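Local atomic coordinates of levoglucosan dehydrogenase (Pseudarthrobacter phenanthrenivorans, PDB entry 6A3F), a protein that catalyses the NAD(+)-dependent oxidation of levoglucosan (1,6-anhydro-beta-D-glucose) to 3-dehydrolevoglucosan, with high specificity for both substrate and cofactor. Residues V97-P102 and E108-A113; N80-S83 and S87-D90; P125-G130 and K134-A139. All coordinates share one frame; numbering follows the deposited sequence.

All three contacts lie in the Rossmann-type nucleotide-binding domain and follow one another along the chain: interaction 2 (80-83/87-90), then interaction 1 (97-102/108-113), then interaction 3 (125-130/134-139). Interaction 1 is the hub. Its centre lies about 12 Å from that of interaction 2, and V97 CG2 meets I89 CD1 at 3.9 Å; on the helix side, A110 CB touches M136 CE of interaction 3 at 3.7 Å. Interactions 2 and 3 do not touch, their nearest atoms being about 11 Å apart. The NADH site borders this series: T101 of interaction 1 binds NADH, and the side chain of M136 is about 4 Å from that of H106, another NADH-binding residue.

Interaction 1 (V97-P102 and E108-A113); sequences VDIATP and EIAIAA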
loop_
_atom_site.group_PDB
_atom_site.type_symbol
_atom_site.label_atom_id
_atom_site.label_comp_id
_atom_site.label_asym_id
_atom_site.label_seq_id
_atom_site.Cartn_x
_atom_site.Cartn_y
_atom_site.Cartn_z
ATOM N N VAL B 97 -7.180 -32.291 26.058
ATOM C CA VAL B 97 -6.668 -31.271 26.936
ATOM C C VAL B 97 -6.031 -30.135 26.119
ATOM O O VAL B 97 -5.159 -30.389 25.279
ATOM C CB VAL B 97 -5.656 -31.884 27.907
ATOM C CG1 VAL B 97 -5.011 -30.851 28.801
ATOM C CG2 VAL B 97 -6.335 -32.974 28.717
ATOM N N ASP B 98 -6.552 -28.940 26.371
ATOM C CA ASP B 98 -6.069 -27.678 25.784
ATOM C C ASP B 98 -5.244 -26.950 26.843
ATOM O O ASP B 98 -5.795 -26.433 27.813
ATOM C CB ASP B 98 -7.236 -26.795 25.318
ATOM C CG ASP B 98 -6.801 -25.564 24.524
ATOM O OD1 ASP B 98 -5.661 -25.092 24.746
ATOM O OD2 ASP B 98 -7.613 -25.069 23.680
ATOM N N ILE B 99 -3.925 -26.913 26.616
ATOM C CA ILE B 99 -2.986 -26.307 27.544
ATOM C C ILE B 99 -2.666 -24.882 27.067
ATOM O O ILE B 99 -1.899 -24.679 26.096
ATOM C CB ILE B 99 -1.699 -27.135 27.699
ATOM C CG1 ILE B 99 -1.944 -28.624 27.941
ATOM C CG2 ILE B 99 -0.845 -26.506 28.808
ATOM C CD1 ILE B 99 -0.685 -29.420 27.985
ATOM N N ALA B 100 -3.189 -23.888 27.796
ATOM C CA ALA B 100 -3.019 -22.513 27.432
ATOM C C ALA B 100 -2.433 -21.725 28.614
ATOM O O ALA B 100 -2.712 -20.570 28.787
ATOM C CB ALA B 100 -4.336 -21.949 27.001
ATOM N N THR B 101 -1.618 -22.368 29.423
ATOM C CA THR B 101 -0.931 -21.671 30.502
ATOM C C THR B 101 0.353 -21.010 29.966
ATOM O O THR B 101 0.868 -21.355 28.869
ATOM C CB THR B 101 -0.507 -22.680 31.588
ATOM O OG1 THR B 101 0.503 -23.526 31.035
ATOM C CG2 THR B 101 -1.620 -23.573 32.107
ATOM N N PRO B 102 1.002 -20.219 30.817
ATOM C CA PRO B 102 2.377 -19.846 30.552
ATOM C C PRO B 102 3.358 -21.020 30.406
ATOM O O PRO B 102 3.063 -22.159 30.803
ATOM C CB PRO B 102 2.744 -18.961 31.759
ATOM C CG PRO B 102 1.382 -18.382 32.179
ATOM C CD PRO B 102 0.489 -19.591 32.045
ATOM N N GLU B 108 4.691 -30.294 32.677
ATOM C CA GLU B 108 4.075 -31.139 33.705
ATOM C C GLU B 108 2.693 -31.597 33.260
ATOM O O GLU B 108 2.306 -32.749 33.422
ATOM C CB GLU B 108 3.774 -30.383 34.991
ATOM C CG GLU B 108 4.987 -29.965 35.755
ATOM C CD GLU B 108 4.600 -28.889 36.748
ATOM O OE1 GLU B 108 3.589 -29.105 37.503
ATOM O OE2 GLU B 108 5.270 -27.834 36.731
ATOM N N ILE B 109 1.954 -30.628 32.743
ATOM C CA ILE B 109 0.595 -30.843 32.360
ATOM C C ILE B 109 0.542 -31.787 31.166
ATOM O O ILE B 109 -0.248 -32.708 31.189
ATOM C CB ILE B 109 -0.122 -29.508 32.091
ATOM C CG1 ILE B 109 -0.144 -28.676 33.374
ATOM C CG2 ILE B 109 -1.522 -29.731 31.531
ATOM C CD1 ILE B 109 -0.739 -27.298 33.205
ATOM N N ALA B 110 1.378 -31.563 30.165
ATOM C CA ALA B 110 1.287 -32.336 28.963
ATOM C C ALA B 110 1.706 -33.787 29.229
ATOM O O ALA B 110 1.090 -34.721 28.701
ATOM C CB ALA B 110 2.164 -31.740 27.894
ATOM N N ILE B 111 2.754 -33.958 30.019
ATOM C CA ILE B 111 3.259 -35.310 30.252
ATOM C C ILE B 111 2.204 -36.119 31.026
ATOM O O ILE B 111 1.986 -37.266 30.688
ATOM C CB ILE B 111 4.634 -35.266 30.936
ATOM C CG1 ILE B 111 5.682 -34.729 29.953
ATOM C CG2 ILE B 111 5.016 -36.644 31.498
ATOM C CD1 ILE B 111 6.933 -34.212 30.600
ATOM N N ALA B 112 1.550 -35.486 32.003
ATOM C CA ALA B 112 0.467 -36.092 32.762
ATOM C C ALA B 112 -0.715 -36.438 31.843
ATOM O O ALA B 112 -1.262 -37.570 31.921
ATOM C CB ALA B 112 0.065 -35.193 33.907
ATOM N N ALA B 113 -1.107 -35.506 30.961
ATOM C CA ALA B 113 -2.149 -35.783 29.955
ATOM C C ALA B 113 -1.734 -36.916 28.995
ATOM O O ALA B 113 -2.544 -37.765 28.633
ATOM C CB ALA B 113 -2.435 -34.515 29.174
#
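I99 and I109 form the centre of a buried, wholly apolar contact between a strand and the helix that follows it, in a beta-alpha-beta unit of the Rossmann fold. Strand 96-100 belongs to the parallel sheet, and helix 106-115 runs back across it on the way to strand 119-122. The segment axes bear out this return path: they are nearly antiparallel, at 171°, and approach to 9.6 Å. No hydrogen bond joins the segments.

V97, I99 and T101, every second residue, direct their CB atoms at the helix. At one end V97 CG2 meets A113 CB at 4.2 Å. In the middle the two isoleucines lie alongside each other, pointing opposite ways. Both have CG1 anti to the carbonyl carbon (chi1 -48° in I99, -62° in I109), and the CG1-CD1 arm of I99 lies alongside the CG2 branch of I109, with CD1 to CG2 at 3.7 Å. I109 thus offers its two branches to different partners, because its other arm extends to T101.

The far end of the contact reaches the cofactor site. T101 is an NADH-binding residue, and its backbone O accepts a hydrogen bond from H106, which also binds NADH. Its OG1 donates to P102 O at 2.9 Å, while its methyl group faces the helix. There T101 CG2 and I109 CD1 meet tip to tip at 4.0 Å. Beside the isoleucine pair, I99 CD1 also rests on the helix backbone, 3.7 Å from A110 CA and equally far from A110 CB.

Interaction 2 (N80-S83 and S87-D90); sequences NSTS and SIID
T82 faces S87 and I88 with two different branches, a hydroxyl and a methyl, placed by its chi1 of -174°. This torsion turns OG1 anti to the backbone N and leaves CG2 between the N and the carbonyl carbon. T82 OG1 lies 3.2 Å from S87 OG, while T82 CG2 sits between that serine oxygen, at 3.7 Å, and the arm of I88.

The serine reaches this position with a chi1 of 70°, its OG set between its own backbone N and carbonyl carbon. Both hydroxyls have a partner in the intervening turn: S87 OG is hydrogen-bonded to the backbone O of D84, and T82 OG1 to the backbone N of D84, an ST turn leading into helix 85-89. One residue therefore engages both side chains through its main chain.

The contact spans the tight connection from strand 80-82, at the edge of the Rossmann-fold parallel sheet, to this short helix. Only 100 Å² is buried between the segments, and the CA atoms of T82 and S87 stay 7.7 Å apart.

I88 supplies the apolar half. Its CB is not aimed at the strand, but CG1 stands anti to the carbonyl carbon (chi1 -66°) and the extended arm lays CG1 and CD1 both 3.9 Å from T82 CG2, the two side chains crossing obliquely. The same isoleucine also packs on V60 and A62 of strand 55-62.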
loop_
_atom_site.group_PDB
_atom_site.type_symbol
_atom_site.label_atom_id
_atom_site.label_comp_id
_atom_site.label_asym_id
_atom_site.label_seq_id
_atom_site.Cartn_x
_atom_site.Cartn_y
_atom_site.Cartn_z
ATOM N N ASN B 80 -18.458 -27.200 33.277
ATOM C CA ASN B 80 -17.871 -27.414 34.603
ATOM C C ASN B 80 -16.619 -26.563 34.744
ATOM O O ASN B 80 -16.050 -26.185 33.716
ATOM C CB ASN B 80 -17.475 -28.872 34.805
ATOM C CG ASN B 80 -18.650 -29.799 34.573
ATOM O OD1 ASN B 80 -18.707 -30.550 33.587
ATOM N ND2 ASN B 80 -19.652 -29.626 35.394
ATOM N N SER B 81 -16.187 -26.351 35.998
ATOM C CA SER B 81 -14.990 -25.591 36.335
ATOM C C SER B 81 -14.242 -26.235 37.507
ATOM O O SER B 81 -14.826 -26.956 38.290
ATOM C CB SER B 81 -15.334 -24.191 36.671
ATOM O OG SER B 81 -16.096 -24.124 37.864
ATOM N N THR B 82 -12.957 -25.958 37.597
ATOM C CA THR B 82 -12.098 -26.534 38.624
ATOM C C THR B 82 -10.912 -25.591 38.825
ATOM O O THR B 82 -10.588 -24.850 37.913
ATOM C CB THR B 82 -11.633 -27.951 38.254
ATOM O OG1 THR B 82 -10.929 -28.490 39.378
ATOM C CG2 THR B 82 -10.728 -28.008 37.038
ATOM N N SER B 83 -10.305 -25.603 40.021
ATOM C CA SER B 83 -8.993 -24.968 40.249
ATOM C C SER B 83 -7.872 -26.015 40.255
ATOM O O SER B 83 -6.714 -25.691 40.538
ATOM C CB SER B 83 -8.991 -24.207 41.536
ATOM O OG SER B 83 -9.561 -25.022 42.550
ATOM N N SER B 87 -7.424 -32.810 38.100
ATOM C CA SER B 87 -8.768 -33.432 38.104
ATOM C C SER B 87 -9.290 -33.629 36.678
ATOM O O SER B 87 -10.111 -34.532 36.395
ATOM C CB SER B 87 -9.749 -32.626 38.909
ATOM O OG SER B 87 -10.057 -31.405 38.262
ATOM N N ILE B 88 -8.827 -32.753 35.792
ATOM C CA ILE B 88 -9.155 -32.858 34.379
ATOM C C ILE B 88 -8.382 -34.036 33.787
ATOM O O ILE B 88 -8.982 -34.871 33.113
ATOM C CB ILE B 88 -8.861 -31.542 33.617
ATOM C CG1 ILE B 88 -9.769 -30.403 34.071
ATOM C CG2 ILE B 88 -8.998 -31.795 32.130
ATOM C CD1 ILE B 88 -9.398 -29.020 33.531
ATOM N N ILE B 89 -7.066 -34.070 34.019
ATOM C CA ILE B 89 -6.180 -35.139 33.527
ATOM C C ILE B 89 -6.738 -36.495 34.023
ATOM O O ILE B 89 -6.709 -37.474 33.282
ATOM C CB ILE B 89 -4.715 -34.905 33.997
ATOM C CG1 ILE B 89 -4.021 -33.660 33.413
ATOM C CG2 ILE B 89 -3.854 -36.154 33.805
ATOM C CD1 ILE B 89 -4.655 -33.034 32.192
ATOM N N ASP B 90 -7.231 -36.592 35.261
ATOM C CA ASP B 90 -7.708 -37.922 35.816
ATOM C C ASP B 90 -9.179 -38.280 35.522
ATOM O O ASP B 90 -9.699 -39.302 35.994
ATOM C CB ASP B 90 -7.470 -38.004 37.332
ATOM C CG ASP B 90 -6.003 -37.869 37.687
ATOM O OD1 ASP B 90 -5.163 -38.253 36.873
ATOM O OD2 ASP B 90 -5.670 -37.333 38.753
#

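Interaction 3 (P125-G130 and K134-A139); sequences PLARTG and KAMYDA
L126 and M136 supply the apolar heart of a buried contact that folds a loop onto the helix it leads into. Segment 125-130 follows strand 119-122 of the Rossmann fold and runs into helix 130-141, on which 134-139 lies. P125, preceded by a cis peptide, closes the Glu-Lys-Pro motif of the Gfo/Idh/MocA family, beside K124, which binds levoglucosan and NADH.

The apolar contacts converge on M136. Its CG is anti to the carbonyl carbon (chi1 -67°), and a bend at chi3 (69°) turns the methyl out of line with the rest of the chain. L126, with CG anti to its backbone N, reaches toward it tip to tip: L126 CG and M136 CE are 3.6 Å apart, and L126 CD1 is as close to the same methyl. The sulfur borders the loop too, with M136 SD 3.8 Å from A127 CB. Beyond the loop, F380 of helix 380-399 packs on both L126 and M136.

The polar surroundings involve the loop backbone. M136 SD lies 3.5 Å from L126 O, a carbonyl that already accepts a hydrogen bond from H106 ND1. The loop, through L126 O, and the helix, through M136, both contact this NADH-binding histidine.

Hydrogen bonds and a salt bridge of the helix make up the remaining group. T129 occupies the N-cap position, its OG1 making weak hydrogen bonds to the backbone N atoms of E131 and E132. One turn later K134 N donates to G130 O at 2.9 Å, with an N-H...O angle of 150°, the single hydrogen bond between the two segments. The K134 side chain turns from the loop and, bent at chi4, forms a salt bridge within the helix: NZ meets the syn lone pair of D138 OD2 at 2.9 Å.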
loop_
_atom_site.group_PDB
_atom_site.type_symbol
_atom_site.label_atom_id
_atom_site.label_comp_id
_atom_site.label_asym_id
_atom_site.label_seq_id
_atom_site.Cartn_x
_atom_site.Cartn_y
_atom_site.Cartn_z
ATOM N N PRO B 125 5.752 -21.183 23.205
ATOM C CA PRO B 125 6.664 -22.254 22.778
ATOM C C PRO B 125 6.336 -23.572 23.520
ATOM O O PRO B 125 5.619 -23.570 24.518
ATOM C CB PRO B 125 8.036 -21.688 23.124
ATOM C CG PRO B 125 7.781 -20.831 24.354
ATOM C CD PRO B 125 6.419 -20.229 24.100
ATOM N N LEU B 126 6.845 -24.696 23.058
ATOM C CA LEU B 126 6.319 -25.917 23.613
ATOM C C LEU B 126 6.631 -25.946 25.123
ATOM O O LEU B 126 5.799 -26.271 25.943
ATOM C CB LEU B 126 6.941 -27.101 22.883
ATOM C CG LEU B 126 6.294 -28.443 23.238
ATOM C CD1 LEU B 126 4.853 -28.489 22.771
ATOM C CD2 LEU B 126 7.081 -29.611 22.646
ATOM N N ALA B 127 7.829 -25.551 25.467
ATOM C CA ALA B 127 8.212 -25.404 26.856
ATOM C C ALA B 127 9.239 -24.261 27.011
ATOM O O ALA B 127 9.677 -23.654 26.023
ATOM C CB ALA B 127 8.751 -26.740 27.328
ATOM N N ARG B 128 9.666 -24.082 28.268
ATOM C CA ARG B 128 10.608 -23.056 28.779
ATOM C C ARG B 128 12.003 -23.318 28.202
ATOM O O ARG B 128 12.728 -22.396 27.902
ATOM C CB ARG B 128 10.571 -23.151 30.313
ATOM C CG ARG B 128 10.858 -21.889 31.109
ATOM C CD ARG B 128 10.847 -22.143 32.617
ATOM N NE ARG B 128 11.103 -23.544 32.991
ATOM C CZ ARG B 128 10.229 -24.367 33.579
ATOM N NH1 ARG B 128 10.342 -25.681 33.475
ATOM N NH2 ARG B 128 9.240 -23.888 34.298
ATOM N N THR B 129 12.359 -24.595 28.011
ATOM C CA THR B 129 13.690 -25.019 27.554
ATOM C C THR B 129 13.614 -26.159 26.533
ATOM O O THR B 129 12.615 -26.879 26.440
ATOM C CB THR B 129 14.557 -25.595 28.688
ATOM O OG1 THR B 129 15.066 -26.816 28.150
ATOM C CG2 THR B 129 13.837 -25.915 29.982
ATOM N N GLY B 130 14.731 -26.384 25.852
ATOM C CA GLY B 130 14.902 -27.530 24.930
ATOM C C GLY B 130 14.732 -28.892 25.607
ATOM O O GLY B 130 14.047 -29.799 25.081
ATOM N N LYS B 134 11.915 -31.761 25.004
ATOM C CA LYS B 134 12.226 -33.172 24.653
ATOM C C LYS B 134 11.399 -34.152 25.495
ATOM O O LYS B 134 10.895 -35.153 24.988
ATOM C CB LYS B 134 13.711 -33.434 24.886
ATOM C CG LYS B 134 14.194 -34.814 24.457
ATOM C CD LYS B 134 15.660 -35.062 24.812
ATOM C CE LYS B 134 16.192 -36.361 24.226
ATOM N NZ LYS B 134 15.498 -37.503 24.845
ATOM N N ALA B 135 11.237 -33.842 26.778
ATOM C CA ALA B 135 10.484 -34.679 27.671
ATOM C C ALA B 135 9.027 -34.732 27.218
ATOM O O ALA B 135 8.374 -35.766 27.300
ATOM C CB ALA B 135 10.596 -34.165 29.089
ATOM N N MET B 136 8.489 -33.621 26.728
ATOM C CA MET B 136 7.079 -33.642 26.234
ATOM C C MET B 136 6.956 -34.497 24.970
ATOM O O MET B 136 6.054 -35.365 24.802
ATOM C CB MET B 136 6.588 -32.210 25.966
ATOM C CG MET B 136 6.468 -31.399 27.223
ATOM S SD MET B 136 6.281 -29.596 26.910
ATOM C CE MET B 136 4.628 -29.620 26.204
ATOM N N TYR B 137 7.862 -34.250 24.068
ATOM C CA TYR B 137 7.876 -35.022 22.851
ATOM C C TYR B 137 7.999 -36.527 23.175
ATOM O O TYR B 137 7.224 -37.364 22.663
ATOM C CB TYR B 137 9.027 -34.522 21.995
ATOM C CG TYR B 137 9.253 -35.347 20.775
ATOM C CD1 TYR B 137 8.213 -35.557 19.886
ATOM C CD2 TYR B 137 10.486 -35.917 20.520
ATOM C CE1 TYR B 137 8.399 -36.323 18.756
ATOM C CE2 TYR B 137 10.679 -36.699 19.394
ATOM C CZ TYR B 137 9.636 -36.885 18.511
ATOM O OH TYR B 137 9.811 -37.661 17.402
ATOM N N ASP B 138 8.974 -36.862 24.050
ATOM C CA ASP B 138 9.169 -38.297 24.404
ATOM C C ASP B 138 7.900 -38.906 25.020
ATOM O O ASP B 138 7.549 -40.049 24.745
ATOM C CB ASP B 138 10.362 -38.439 25.323
ATOM C CG ASP B 138 11.677 -38.287 24.631
ATOM O OD1 ASP B 138 11.780 -38.402 23.361
ATOM O OD2 ASP B 138 12.652 -38.044 25.390
ATOM N N ALA B 139 7.158 -38.135 25.785
ATOM C CA ALA B 139 5.965 -38.636 26.427
ATOM C C ALA B 139 4.860 -38.952 25.417
ATOM O O ALA B 139 3.948 -39.696 25.750
ATOM C CB ALA B 139 5.484 -37.623 27.421
#